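Local coordinates for GTP-binding protein (Thermus thermophilus, PDB 2DBY) that binds GDP through a P-loop GTPase domain, probably hydrolyses ATP, and is thought to associate with the 70S ribosome and its 50S subunit, at residues N19-A24 / S269-L274; D75-V80 / L94-E99; E144-R149 / L193-L198; V333-W338 / R344-L349; K352-E355 / G359-I362. All coordinates share one frame; numbering follows the deposited sequence.

Followed from the N terminus, the chain shows how long and short closures combine. Contact 1 is the long one: helix 14-25, which begins within the P-loop, waits 245 residues for helix 270-281. Inside that span contact 2 closes first, bringing the loop after strand 66-75 back onto helix 91-98, and contact 3 follows, joining the long helix 124-156 to the end of helix 187-195. Contacts 2 and 3 are in series, both nested within contact 1. Contacts 4 and 5 come after it has closed, one after the other in the C-terminal domain. These two touch through Arg348 and Tyr354, and through Trp338 and Val361, around one antiparallel sheet.

Contact 1: residues N19-A24 / S269-L274; sequences NALTRA and SGLQRL
Flat groups play little part where Leu271 meets Ala20, Leu21 and Ala24: no ring, amide or guanidinium crosses, and a flat group enters as the Ala20 peptide carbonyl, whose O lies 3.7 Å from Leu271 CD1. The rest is aliphatic, a worked case of one leucine bridging two helices whose segment axes approach to 11.3 Å and cross at -82°. CD1 of Leu271 lies against the alanines, 3.8 Å from Ala24 CB and 4.1 Å from Ala20 CB, one helical turn apart. CD2 of Leu271 instead meets Leu21 CD2 at 3.7 Å. With CG set anti to its carbonyl carbon (chi1 -74°), Leu271 carries both branches across, while the small alanines allow the fork to come close to the helix backbone. Ser269 is the N-cap of the second helix, its OG accepting from Gln272 N at 3.0 Å. Around this buried joint, Leu21 also rests on Val43 of strand 40-44 and Ala20 on Glu246 of helix 243-250, while the Gln272 amide bonds to Pro44 O at the strand's end and Glu46 N just after it. Helix 14-25, which begins in the P-loop, is held between these elements and helix 270-281.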
# COMPACT_ATOMS: atom_id res chain seq x y z
N ASN A 19 -6.36 8.93 15.11
CA ASN A 19 -5.88 8.86 16.51
C ASN A 19 -5.23 7.49 16.61
O ASN A 19 -4.15 7.32 17.18
CB ASN A 19 -7.02 8.89 17.55
CG ASN A 19 -7.69 10.24 17.65
OD1 ASN A 19 -7.07 11.27 17.42
ND2 ASN A 19 -8.99 10.23 17.99
N ALA A 20 -5.89 6.50 16.02
CA ALA A 20 -5.37 5.14 16.07
C ALA A 20 -4.05 4.98 15.31
O ALA A 20 -3.11 4.33 15.79
CB ALA A 20 -6.41 4.18 15.51
N LEU A 21 -3.97 5.57 14.13
CA LEU A 21 -2.78 5.48 13.33
C LEU A 21 -1.61 6.18 14.01
O LEU A 21 -0.49 5.68 13.98
CB LEU A 21 -3.06 6.09 11.95
CG LEU A 21 -3.97 5.22 11.07
CD1 LEU A 21 -4.47 6.01 9.86
CD2 LEU A 21 -3.17 3.99 10.62
N THR A 22 -1.85 7.35 14.61
CA THR A 22 -0.72 8.03 15.25
C THR A 22 -0.23 7.23 16.46
O THR A 22 0.96 7.18 16.74
CB THR A 22 -1.09 9.49 15.61
OG1 THR A 22 -1.38 10.18 14.38
CG2 THR A 22 0.09 10.21 16.30
N ARG A 23 -1.14 6.58 17.18
CA ARG A 23 -0.69 5.74 18.29
C ARG A 23 0.14 4.56 17.75
O ARG A 23 1.23 4.24 18.26
CB ARG A 23 -1.90 5.21 19.08
CG ARG A 23 -2.59 6.27 19.90
CD ARG A 23 -3.85 5.71 20.54
NE ARG A 23 -4.52 6.63 21.47
CZ ARG A 23 -4.12 6.81 22.73
NH1 ARG A 23 -3.04 6.16 23.20
NH2 ARG A 23 -4.81 7.61 23.53
N ALA A 24 -0.36 3.91 16.71
CA ALA A 24 0.35 2.78 16.13
C ALA A 24 1.75 3.17 15.64
O ALA A 24 2.72 2.40 15.77
CB ALA A 24 -0.47 2.18 14.99
N SER A 269 -7.05 -6.72 13.87
CA SER A 269 -7.53 -5.35 14.02
C SER A 269 -7.81 -4.72 12.67
O SER A 269 -7.32 -5.19 11.64
CB SER A 269 -6.51 -4.47 14.74
OG SER A 269 -5.37 -4.27 13.94
N GLY A 270 -8.57 -3.63 12.70
CA GLY A 270 -8.90 -2.94 11.48
C GLY A 270 -7.65 -2.28 10.94
O GLY A 270 -7.50 -2.16 9.74
N LEU A 271 -6.75 -1.84 11.82
CA LEU A 271 -5.53 -1.22 11.34
C LEU A 271 -4.67 -2.24 10.63
O LEU A 271 -4.06 -1.90 9.62
CB LEU A 271 -4.72 -0.59 12.47
CG LEU A 271 -5.20 0.71 13.10
CD1 LEU A 271 -4.00 1.26 13.91
CD2 LEU A 271 -5.66 1.71 12.08
N GLN A 272 -4.63 -3.48 11.13
CA GLN A 272 -3.82 -4.48 10.43
C GLN A 272 -4.45 -4.80 9.07
O GLN A 272 -3.76 -4.96 8.07
CB GLN A 272 -3.67 -5.76 11.27
CG GLN A 272 -2.66 -5.61 12.40
CD GLN A 272 -1.26 -5.26 11.88
OE1 GLN A 272 -0.65 -6.02 11.12
NE2 GLN A 272 -0.75 -4.11 12.29
N ARG A 273 -5.77 -4.94 9.05
CA ARG A 273 -6.46 -5.22 7.79
C ARG A 273 -6.19 -4.11 6.79
O ARG A 273 -5.99 -4.37 5.60
CB ARG A 273 -7.97 -5.34 8.00
CG ARG A 273 -8.45 -6.58 8.72
CD ARG A 273 -9.90 -6.35 9.17
NE ARG A 273 -10.65 -7.58 9.40
CZ ARG A 273 -11.08 -8.39 8.44
NH1 ARG A 273 -10.83 -8.11 7.17
NH2 ARG A 273 -11.76 -9.48 8.75
N LEU A 274 -6.22 -2.86 7.27
CA LEU A 274 -5.97 -1.71 6.39
C LEU A 274 -4.52 -1.72 5.91
O LEU A 274 -4.23 -1.44 4.76
CB LEU A 274 -6.26 -0.39 7.14
CG LEU A 274 -6.04 0.89 6.34
CD1 LEU A 274 -6.94 0.94 5.10
CD2 LEU A 274 -6.36 2.08 7.27

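Contact 2: residues D75-V80 / L94-E99; sequences DIAGLV and LAHIRE
His96 and Ala77 supply the polar half of this contact, a single hydrogen bond from an imidazole to a loop carbonyl. The donor is His96 ND1, which therefore carries the proton, and Ala77 O accepts at 2.6 Å with an N-H...O angle of 154°. The oxygen sits at the ring edge, close to the imidazole plane, whereas seen from the acceptor the nitrogen stands 21° off the carbonyl plane. Two constraints on a flat ring, the direction of ND1 and its own plane, are thus spent on one atom, which helps to fix the rotation of the imidazole. Ala77 CB adds a light touch on the same ring, 3.9 Å from ND1 of His96.

The apolar half belongs to Ile76. Its CD1 reaches 3.9 Å from His96 CB and 3.7 Å from His96 O, lying against the helix backbone, and its CG2 also borders that CB. The two side chains run past each other in opposite senses. Farther along, Ile76 CG1 stands 4.3 Å from Ile97 CD1, and both isoleucines rest on Val7 of strand 3-7.

Asp75 forms a salt bridge with Lys14, a GDP-binding residue. The sequence Asp75-Ile76-Ala77-Gly78 is the DxxG (G3) motif, which in P-loop GTPases begins switch II; His96 ties this segment to helix 91-98, close to the P-loop.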
# COMPACT_ATOMS: atom_id res chain seq x y z
N ASP A 75 -2.18 11.48 6.10
CA ASP A 75 -3.49 12.10 6.30
C ASP A 75 -3.50 13.19 5.25
O ASP A 75 -2.82 14.21 5.42
CB ASP A 75 -3.61 12.75 7.68
CG ASP A 75 -4.98 13.39 7.92
OD1 ASP A 75 -5.80 13.44 6.97
OD2 ASP A 75 -5.24 13.85 9.06
N ILE A 76 -4.28 12.98 4.18
CA ILE A 76 -4.32 13.94 3.08
C ILE A 76 -5.11 15.13 3.52
O ILE A 76 -6.30 15.04 3.84
CB ILE A 76 -4.94 13.36 1.82
CG1 ILE A 76 -4.05 12.24 1.26
CG2 ILE A 76 -5.13 14.50 0.79
CD1 ILE A 76 -2.72 12.69 0.68
N ALA A 77 -4.43 16.25 3.48
CA ALA A 77 -4.97 17.50 3.91
C ALA A 77 -5.44 18.38 2.77
O ALA A 77 -4.77 18.47 1.73
CB ALA A 77 -3.93 18.21 4.70
N GLY A 78 -6.61 19.00 2.97
CA GLY A 78 -7.14 19.92 1.99
C GLY A 78 -8.62 19.92 1.68
O GLY A 78 -9.29 18.87 1.71
N LEU A 79 -9.13 21.10 1.38
CA LEU A 79 -10.53 21.25 1.00
C LEU A 79 -10.57 20.51 -0.36
O LEU A 79 -9.63 20.66 -1.16
CB LEU A 79 -10.89 22.74 0.83
CG LEU A 79 -12.25 23.14 0.19
CD1 LEU A 79 -12.77 24.47 0.79
CD2 LEU A 79 -12.09 23.28 -1.34
N VAL A 80 -11.61 19.72 -0.60
CA VAL A 80 -11.70 18.93 -1.83
C VAL A 80 -12.39 19.60 -3.03
O VAL A 80 -11.77 19.75 -4.11
CB VAL A 80 -12.44 17.58 -1.58
CG1 VAL A 80 -12.46 16.74 -2.85
CG2 VAL A 80 -11.73 16.80 -0.46
N LEU A 94 -5.17 18.34 -4.28
CA LEU A 94 -4.62 17.66 -5.46
C LEU A 94 -3.10 17.51 -5.34
O LEU A 94 -2.54 16.48 -5.72
CB LEU A 94 -4.93 18.45 -6.74
CG LEU A 94 -6.41 18.58 -7.10
CD1 LEU A 94 -6.56 19.54 -8.30
CD2 LEU A 94 -6.98 17.18 -7.45
N ALA A 95 -2.44 18.54 -4.84
CA ALA A 95 -0.99 18.48 -4.71
C ALA A 95 -0.58 17.35 -3.76
O ALA A 95 0.42 16.66 -4.00
CB ALA A 95 -0.44 19.79 -4.20
N HIS A 96 -1.34 17.20 -2.68
CA HIS A 96 -1.05 16.15 -1.70
C HIS A 96 -1.33 14.78 -2.28
O HIS A 96 -0.54 13.85 -2.07
CB HIS A 96 -1.85 16.38 -0.41
CG HIS A 96 -1.39 17.58 0.36
ND1 HIS A 96 -2.22 18.29 1.20
CD2 HIS A 96 -0.19 18.20 0.41
CE1 HIS A 96 -1.55 19.30 1.73
NE2 HIS A 96 -0.31 19.27 1.27
N ILE A 97 -2.44 14.64 -3.01
CA ILE A 97 -2.79 13.35 -3.65
C ILE A 97 -1.70 12.92 -4.64
O ILE A 97 -1.39 11.72 -4.78
CB ILE A 97 -4.15 13.45 -4.42
CG1 ILE A 97 -5.30 13.46 -3.43
CG2 ILE A 97 -4.31 12.25 -5.38
CD1 ILE A 97 -5.52 12.11 -2.80
N ARG A 98 -1.13 13.89 -5.34
CA ARG A 98 -0.09 13.56 -6.30
C ARG A 98 1.10 12.87 -5.65
O ARG A 98 1.77 12.08 -6.30
CB ARG A 98 0.40 14.83 -7.02
CG ARG A 98 -0.66 15.44 -7.92
CD ARG A 98 -0.17 16.68 -8.69
NE ARG A 98 -1.25 17.20 -9.54
CZ ARG A 98 -1.79 16.53 -10.56
NH1 ARG A 98 -1.34 15.32 -10.86
NH2 ARG A 98 -2.78 17.06 -11.28
N GLU A 99 1.35 13.17 -4.38
CA GLU A 99 2.51 12.60 -3.68
C GLU A 99 2.34 11.19 -3.07
O GLU A 99 3.28 10.66 -2.48
CB GLU A 99 2.97 13.53 -2.56
CG GLU A 99 3.30 14.94 -2.98
CD GLU A 99 3.59 15.83 -1.77
OE1 GLU A 99 2.74 15.90 -0.84
OE2 GLU A 99 4.66 16.47 -1.75

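Contact 3: residues E144-R149 / L193-L198; sequences ERRLER and LKETPL
Arg146 and Glu195 form a salt bridge that illustrates how a water can complete a poorly aligned ion pair. The direct bond, Arg146 NH2 to Glu195 OE2, is short at 2.7 Å but weak in direction, its N-H...O angle only 128°. Carboxylate and guanidinium planes stand 63° apart, and OE2 alone of the two oxygens meets NH2 at the guanidinium edge. The neighbouring donor is served by a water lying in the guanidinium plane: it accepts from Arg146 NE at 2.8 Å and donates to Glu195 OE2 at 2.7 Å. The same water is 2.9 Å from Thr196 OG1, and that hydrogen bond ties in the first residue past helix 187-195. CG of Arg146 lies 4.1 Å from Thr196 CG2; bends at chi2 and chi3 then turn the charged end to Glu195. OE2 has a further salt bridge, to Arg160 NH2, and OE1 is also hydrogen-bonded. With two arginines and a water gathered on one oxygen, Glu195 is very probably ionised, and its charge would offset the closeness of the guanidinium groups. The chemistry implies a solvent-linked polar clasp between helix 187-195 and the predicted coiled-coil segment, rather than a hydrophobic seam.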
# COMPACT_ATOMS: atom_id res chain seq x y z
N GLU A 144 -5.46 16.67 -21.63
CA GLU A 144 -5.58 17.65 -22.72
C GLU A 144 -4.20 18.22 -23.00
O GLU A 144 -3.80 18.37 -24.16
CB GLU A 144 -6.58 18.76 -22.32
CG GLU A 144 -8.04 18.24 -22.34
CD GLU A 144 -9.00 18.95 -21.38
OE1 GLU A 144 -10.13 18.44 -21.21
OE2 GLU A 144 -8.62 19.99 -20.80
N ARG A 145 -3.45 18.53 -21.95
CA ARG A 145 -2.11 19.07 -22.15
C ARG A 145 -1.18 18.04 -22.79
O ARG A 145 -0.42 18.36 -23.70
CB ARG A 145 -1.50 19.53 -20.82
CG ARG A 145 -2.12 20.79 -20.26
CD ARG A 145 -1.33 21.27 -19.04
NE ARG A 145 -1.55 20.46 -17.84
CZ ARG A 145 -2.57 20.64 -17.00
NH1 ARG A 145 -3.46 21.60 -17.21
NH2 ARG A 145 -2.69 19.87 -15.93
N ARG A 146 -1.24 16.78 -22.33
CA ARG A 146 -0.37 15.76 -22.92
C ARG A 146 -0.74 15.42 -24.36
O ARG A 146 0.14 15.19 -25.19
CB ARG A 146 -0.41 14.47 -22.07
CG ARG A 146 0.14 14.63 -20.65
CD ARG A 146 1.48 15.34 -20.65
NE ARG A 146 2.53 14.51 -21.25
CZ ARG A 146 3.66 14.98 -21.75
NH1 ARG A 146 3.90 16.29 -21.75
NH2 ARG A 146 4.56 14.13 -22.24
N LEU A 147 -2.03 15.40 -24.68
CA LEU A 147 -2.44 15.08 -26.06
C LEU A 147 -1.83 16.08 -27.03
O LEU A 147 -1.35 15.72 -28.10
CB LEU A 147 -3.97 15.07 -26.19
CG LEU A 147 -4.69 13.83 -25.63
CD1 LEU A 147 -6.18 14.08 -25.57
CD2 LEU A 147 -4.40 12.61 -26.53
N GLU A 148 -1.84 17.35 -26.64
CA GLU A 148 -1.27 18.40 -27.49
C GLU A 148 0.23 18.22 -27.65
O GLU A 148 0.74 18.26 -28.77
CB GLU A 148 -1.56 19.79 -26.91
CG GLU A 148 -3.05 20.06 -26.69
CD GLU A 148 -3.49 21.45 -27.12
OE1 GLU A 148 -4.65 21.82 -26.82
OE2 GLU A 148 -2.69 22.16 -27.77
N ARG A 149 0.93 18.02 -26.54
CA ARG A 149 2.37 17.83 -26.55
C ARG A 149 2.80 16.55 -27.26
O ARG A 149 3.71 16.59 -28.08
CB ARG A 149 2.92 17.81 -25.11
CG ARG A 149 3.15 19.18 -24.49
CD ARG A 149 4.63 19.53 -24.53
NE ARG A 149 5.15 19.45 -25.90
CZ ARG A 149 6.44 19.39 -26.21
NH1 ARG A 149 7.36 19.38 -25.26
NH2 ARG A 149 6.81 19.32 -27.49
N LEU A 193 1.23 5.88 -18.45
CA LEU A 193 1.00 6.14 -17.03
C LEU A 193 2.28 6.22 -16.20
O LEU A 193 2.30 6.84 -15.14
CB LEU A 193 0.03 5.10 -16.45
CG LEU A 193 -1.43 5.21 -16.93
CD1 LEU A 193 -2.26 4.05 -16.37
CD2 LEU A 193 -2.00 6.56 -16.47
N LYS A 194 3.34 5.59 -16.68
CA LYS A 194 4.62 5.65 -15.98
C LYS A 194 5.14 7.08 -16.13
O LYS A 194 5.63 7.67 -15.18
CB LYS A 194 5.62 4.67 -16.60
CG LYS A 194 6.95 4.60 -15.85
CD LYS A 194 7.94 3.68 -16.57
CE LYS A 194 9.33 3.75 -15.95
NZ LYS A 194 10.37 3.14 -16.85
N GLU A 195 4.99 7.64 -17.33
CA GLU A 195 5.45 8.99 -17.59
C GLU A 195 4.51 10.05 -17.00
O GLU A 195 4.97 11.09 -16.51
CB GLU A 195 5.58 9.23 -19.10
CG GLU A 195 5.79 10.69 -19.47
CD GLU A 195 6.25 10.87 -20.92
OE1 GLU A 195 7.24 10.22 -21.31
OE2 GLU A 195 5.62 11.67 -21.65
N THR A 196 3.21 9.78 -17.07
CA THR A 196 2.16 10.71 -16.58
C THR A 196 1.24 9.97 -15.61
O THR A 196 0.21 9.40 -16.01
CB THR A 196 1.34 11.24 -17.78
OG1 THR A 196 2.23 11.88 -18.71
CG2 THR A 196 0.30 12.25 -17.31
N PRO A 197 1.60 9.95 -14.33
CA PRO A 197 0.84 9.27 -13.27
C PRO A 197 -0.47 9.95 -12.93
O PRO A 197 -0.55 10.70 -11.97
CB PRO A 197 1.81 9.25 -12.07
CG PRO A 197 3.17 9.52 -12.68
CD PRO A 197 2.86 10.51 -13.80
N LEU A 198 -1.51 9.66 -13.72
CA LEU A 198 -2.83 10.25 -13.51
C LEU A 198 -3.35 9.96 -12.11
O LEU A 198 -3.13 8.88 -11.56
CB LEU A 198 -3.83 9.72 -14.53
CG LEU A 198 -3.52 10.10 -15.99
CD1 LEU A 198 -4.62 9.51 -16.89
CD2 LEU A 198 -3.42 11.62 -16.12
O HOH W 1 2.92 11.72 -21.50

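Contact 4: residues V333-W338 / R344-L349; sequences VEAGGW and RGWVRL
Glu334 OE1 receives a hydrogen bond of 2.7 Å from a water that also accepts, weakly, from Arg344 NH2, so the two charged chains meet through solvent. A second water repeats the plan one residue on, donating to Ala335 O at 2.7 Å and weakly taking Arg344 NE. In this C-terminal domain, assigned to the ubiquitin clan, two consecutive short helices, 329-335 and 338-343, are linked by a Gly-Gly turn, and the following chain folds back on the first; a Schellman motif at Gly345 turns it toward strand 348-350.

The Trp346 indole packs against the end of helix 329-335, with Arg344 over one face, its CB above the ring centre. Glu334, with CG anti to its backbone N (chi1 -179°) and the chain extended, runs past the far end of the Trp346 ring at about a right angle, its CD 3.6 Å from CH2 of Trp346. Ala335 N lies in the ring plane at the edge, 3.6 Å from Trp346 CZ3, and Ala335 CB packs 3.7 Å from Trp346 CE3. Lys331 adds a cation-pi contact to Trp346 and a salt bridge to Glu334 OE2.

Trp338, whose NE1 bonds Ala290 O, continues the packing toward the sheet. Its six-membered ring is met at the edge and near its plane by one methyl, Val347 CG2, 4.0 Å from Trp338 CE3.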
# COMPACT_ATOMS: atom_id res chain seq x y z
N VAL A 333 12.44 -22.92 7.52
CA VAL A 333 11.89 -23.39 8.79
C VAL A 333 11.81 -24.93 8.78
O VAL A 333 12.17 -25.58 9.76
CB VAL A 333 10.47 -22.81 9.02
CG1 VAL A 333 9.81 -23.46 10.25
CG2 VAL A 333 10.57 -21.28 9.25
N GLU A 334 11.33 -25.49 7.68
CA GLU A 334 11.21 -26.95 7.59
C GLU A 334 12.56 -27.64 7.72
O GLU A 334 12.67 -28.69 8.35
CB GLU A 334 10.56 -27.36 6.27
CG GLU A 334 10.37 -28.89 6.15
CD GLU A 334 9.65 -29.28 4.88
OE1 GLU A 334 9.38 -30.49 4.69
OE2 GLU A 334 9.35 -28.38 4.06
N ALA A 335 13.60 -27.04 7.13
CA ALA A 335 14.95 -27.61 7.22
C ALA A 335 15.55 -27.48 8.62
O ALA A 335 16.26 -28.39 9.08
CB ALA A 335 15.86 -26.95 6.20
N GLY A 336 15.30 -26.36 9.29
CA GLY A 336 15.81 -26.15 10.62
C GLY A 336 17.01 -25.20 10.73
O GLY A 336 17.59 -25.05 11.80
N GLY A 337 17.35 -24.54 9.64
CA GLY A 337 18.47 -23.63 9.66
C GLY A 337 19.13 -23.53 8.29
O GLY A 337 18.73 -24.23 7.37
N TRP A 338 20.12 -22.66 8.17
CA TRP A 338 20.82 -22.47 6.91
C TRP A 338 21.69 -23.67 6.56
O TRP A 338 21.64 -24.16 5.43
CB TRP A 338 21.70 -21.23 6.95
CG TRP A 338 20.96 -19.93 6.85
CD1 TRP A 338 20.77 -19.02 7.84
CD2 TRP A 338 20.38 -19.38 5.66
NE1 TRP A 338 20.11 -17.92 7.34
CE2 TRP A 338 19.85 -18.11 6.01
CE3 TRP A 338 20.26 -19.83 4.35
CZ2 TRP A 338 19.22 -17.29 5.09
CZ3 TRP A 338 19.61 -19.00 3.42
CH2 TRP A 338 19.10 -17.75 3.80
N ARG A 344 20.11 -30.08 2.59
CA ARG A 344 18.89 -30.58 1.95
C ARG A 344 18.83 -30.10 0.50
O ARG A 344 17.99 -30.54 -0.28
CB ARG A 344 17.66 -30.08 2.70
CG ARG A 344 17.35 -30.80 4.02
CD ARG A 344 16.43 -31.99 3.78
NE ARG A 344 15.50 -32.16 4.88
CZ ARG A 344 14.24 -32.55 4.73
NH1 ARG A 344 13.76 -32.81 3.52
NH2 ARG A 344 13.43 -32.65 5.79
N GLY A 345 19.73 -29.20 0.13
CA GLY A 345 19.71 -28.69 -1.23
C GLY A 345 18.52 -27.78 -1.50
O GLY A 345 17.98 -27.75 -2.61
N TRP A 346 18.11 -27.02 -0.48
CA TRP A 346 16.97 -26.12 -0.64
C TRP A 346 17.40 -24.66 -0.77
O TRP A 346 16.56 -23.78 -1.03
CB TRP A 346 16.01 -26.26 0.55
CG TRP A 346 15.24 -27.55 0.56
CD1 TRP A 346 15.09 -28.43 -0.47
CD2 TRP A 346 14.47 -28.08 1.65
NE1 TRP A 346 14.28 -29.47 -0.10
CE2 TRP A 346 13.88 -29.29 1.20
CE3 TRP A 346 14.22 -27.66 2.96
CZ2 TRP A 346 13.06 -30.07 2.01
CZ3 TRP A 346 13.40 -28.44 3.77
CH2 TRP A 346 12.83 -29.64 3.29
N VAL A 347 18.69 -24.39 -0.58
CA VAL A 347 19.18 -23.02 -0.68
C VAL A 347 19.68 -22.75 -2.09
O VAL A 347 20.57 -23.43 -2.59
CB VAL A 347 20.32 -22.76 0.32
CG1 VAL A 347 20.95 -21.39 0.06
CG2 VAL A 347 19.78 -22.84 1.76
N ARG A 348 19.09 -21.74 -2.73
CA ARG A 348 19.46 -21.37 -4.09
C ARG A 348 20.43 -20.20 -4.17
O ARG A 348 20.46 -19.33 -3.29
CB ARG A 348 18.20 -21.03 -4.90
CG ARG A 348 17.48 -22.23 -5.49
CD ARG A 348 15.96 -22.04 -5.48
NE ARG A 348 15.54 -20.71 -5.92
CZ ARG A 348 14.62 -19.97 -5.29
NH1 ARG A 348 14.04 -20.45 -4.20
NH2 ARG A 348 14.29 -18.77 -5.74
N LEU A 349 21.24 -20.20 -5.22
CA LEU A 349 22.17 -19.11 -5.43
C LEU A 349 21.54 -18.40 -6.63
O LEU A 349 21.46 -18.96 -7.72
CB LEU A 349 23.57 -19.64 -5.77
CG LEU A 349 24.30 -20.32 -4.60
CD1 LEU A 349 25.64 -20.88 -5.07
CD2 LEU A 349 24.51 -19.32 -3.47
O HOH W 2 10.33 -32.16 6.62
O HOH W 3 16.32 -30.80 7.90

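Contact 5: residues K352-E355 / G359-I362; sequences KDYE and GDVI
Tyr354 presents the edge of its ring to the carboxylate of Asp360, and the overlap is confined to the phenol end, where OH lies 2.5 Å from Asp360 OD2. The fold here is the C-terminal domain of the ubiquitin clan, in which the loop after strand 348-350 swings out and returns as strand 360-365, an outer strand of a three-stranded antiparallel sheet. The contact closes that excursion, and shows how a polar pair, with Gln357 between, helps to close a loop.

The two side chains come from opposite directions. Tyr354 has CG anti to its backbone N (chi1 179°), which throws the ring across the loop, while Asp360 holds its carboxylate anti to the carbonyl carbon at chi1 -84°. OD2 lies in the plane of the ring, on the CE2 side, and stands 3.4 Å from Tyr354 CE2. Ring and carboxylate are turned 27° from each other.

The polar atoms share their partners. Gln357, in the intervening turn, bonds to Asp360 OD2 through its backbone N and to the Tyr354 hydroxyl through OE1, so the turn is stitched to both ends of the pair. Arg348 NH2 reaches the same hydroxyl weakly and would favour negative charge nearby. Tyr354 and Asp360 both touch Val326 of the central strand 323-328. Of the two carboxylate oxygens OD2 is the nearer to the hydroxyl, Asp360 OD1 standing 3.6 Å from Tyr354 OH.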
# COMPACT_ATOMS: atom_id res chain seq x y z
N LYS A 352 21.63 -11.51 -10.55
CA LYS A 352 21.05 -10.18 -10.73
C LYS A 352 19.71 -10.13 -11.47
O LYS A 352 19.02 -9.11 -11.44
CB LYS A 352 22.07 -9.28 -11.43
CG LYS A 352 23.49 -9.43 -10.85
CD LYS A 352 24.51 -8.56 -11.56
CE LYS A 352 25.92 -9.10 -11.34
NZ LYS A 352 26.23 -9.39 -9.91
N ASP A 353 19.35 -11.22 -12.13
CA ASP A 353 18.11 -11.31 -12.90
C ASP A 353 16.92 -11.86 -12.10
O ASP A 353 15.78 -11.85 -12.57
CB ASP A 353 18.34 -12.25 -14.08
CG ASP A 353 18.74 -13.65 -13.62
OD1 ASP A 353 19.77 -13.78 -12.90
OD2 ASP A 353 18.04 -14.63 -13.96
N TYR A 354 17.20 -12.35 -10.90
CA TYR A 354 16.16 -12.95 -10.06
C TYR A 354 15.16 -11.96 -9.47
O TYR A 354 15.56 -11.00 -8.81
CB TYR A 354 16.82 -13.73 -8.92
CG TYR A 354 15.82 -14.35 -7.99
CD1 TYR A 354 14.97 -15.36 -8.43
CD2 TYR A 354 15.70 -13.90 -6.67
CE1 TYR A 354 14.03 -15.93 -7.59
CE2 TYR A 354 14.75 -14.46 -5.81
CZ TYR A 354 13.92 -15.47 -6.28
OH TYR A 354 12.98 -16.04 -5.46
N GLU A 355 13.87 -12.18 -9.73
CA GLU A 355 12.83 -11.34 -9.16
C GLU A 355 12.46 -11.93 -7.80
O GLU A 355 12.06 -13.10 -7.70
CB GLU A 355 11.60 -11.29 -10.08
CG GLU A 355 11.73 -10.23 -11.18
CD GLU A 355 10.69 -10.36 -12.28
OE1 GLU A 355 9.50 -10.57 -11.96
OE2 GLU A 355 11.07 -10.24 -13.46
N GLY A 359 8.04 -13.80 0.80
CA GLY A 359 8.44 -14.87 1.70
C GLY A 359 9.87 -15.36 1.54
O GLY A 359 10.35 -16.20 2.32
N ASP A 360 10.57 -14.86 0.53
CA ASP A 360 11.96 -15.27 0.31
C ASP A 360 12.84 -14.84 1.48
O ASP A 360 12.66 -13.74 2.02
CB ASP A 360 12.53 -14.60 -0.95
CG ASP A 360 12.19 -15.33 -2.23
OD1 ASP A 360 11.69 -16.47 -2.15
OD2 ASP A 360 12.44 -14.77 -3.32
N VAL A 361 13.79 -15.69 1.87
CA VAL A 361 14.75 -15.31 2.90
C VAL A 361 16.04 -15.18 2.08
O VAL A 361 16.37 -16.09 1.32
CB VAL A 361 14.94 -16.39 3.96
CG1 VAL A 361 15.91 -15.89 5.03
CG2 VAL A 361 13.58 -16.73 4.60
N ILE A 362 16.75 -14.08 2.26
CA ILE A 362 17.96 -13.81 1.47
C ILE A 362 19.22 -13.52 2.29
O ILE A 362 19.16 -12.86 3.34
CB ILE A 362 17.71 -12.57 0.54
CG1 ILE A 362 16.51 -12.84 -0.37
CG2 ILE A 362 18.94 -12.28 -0.30
CD1 ILE A 362 16.04 -11.57 -1.13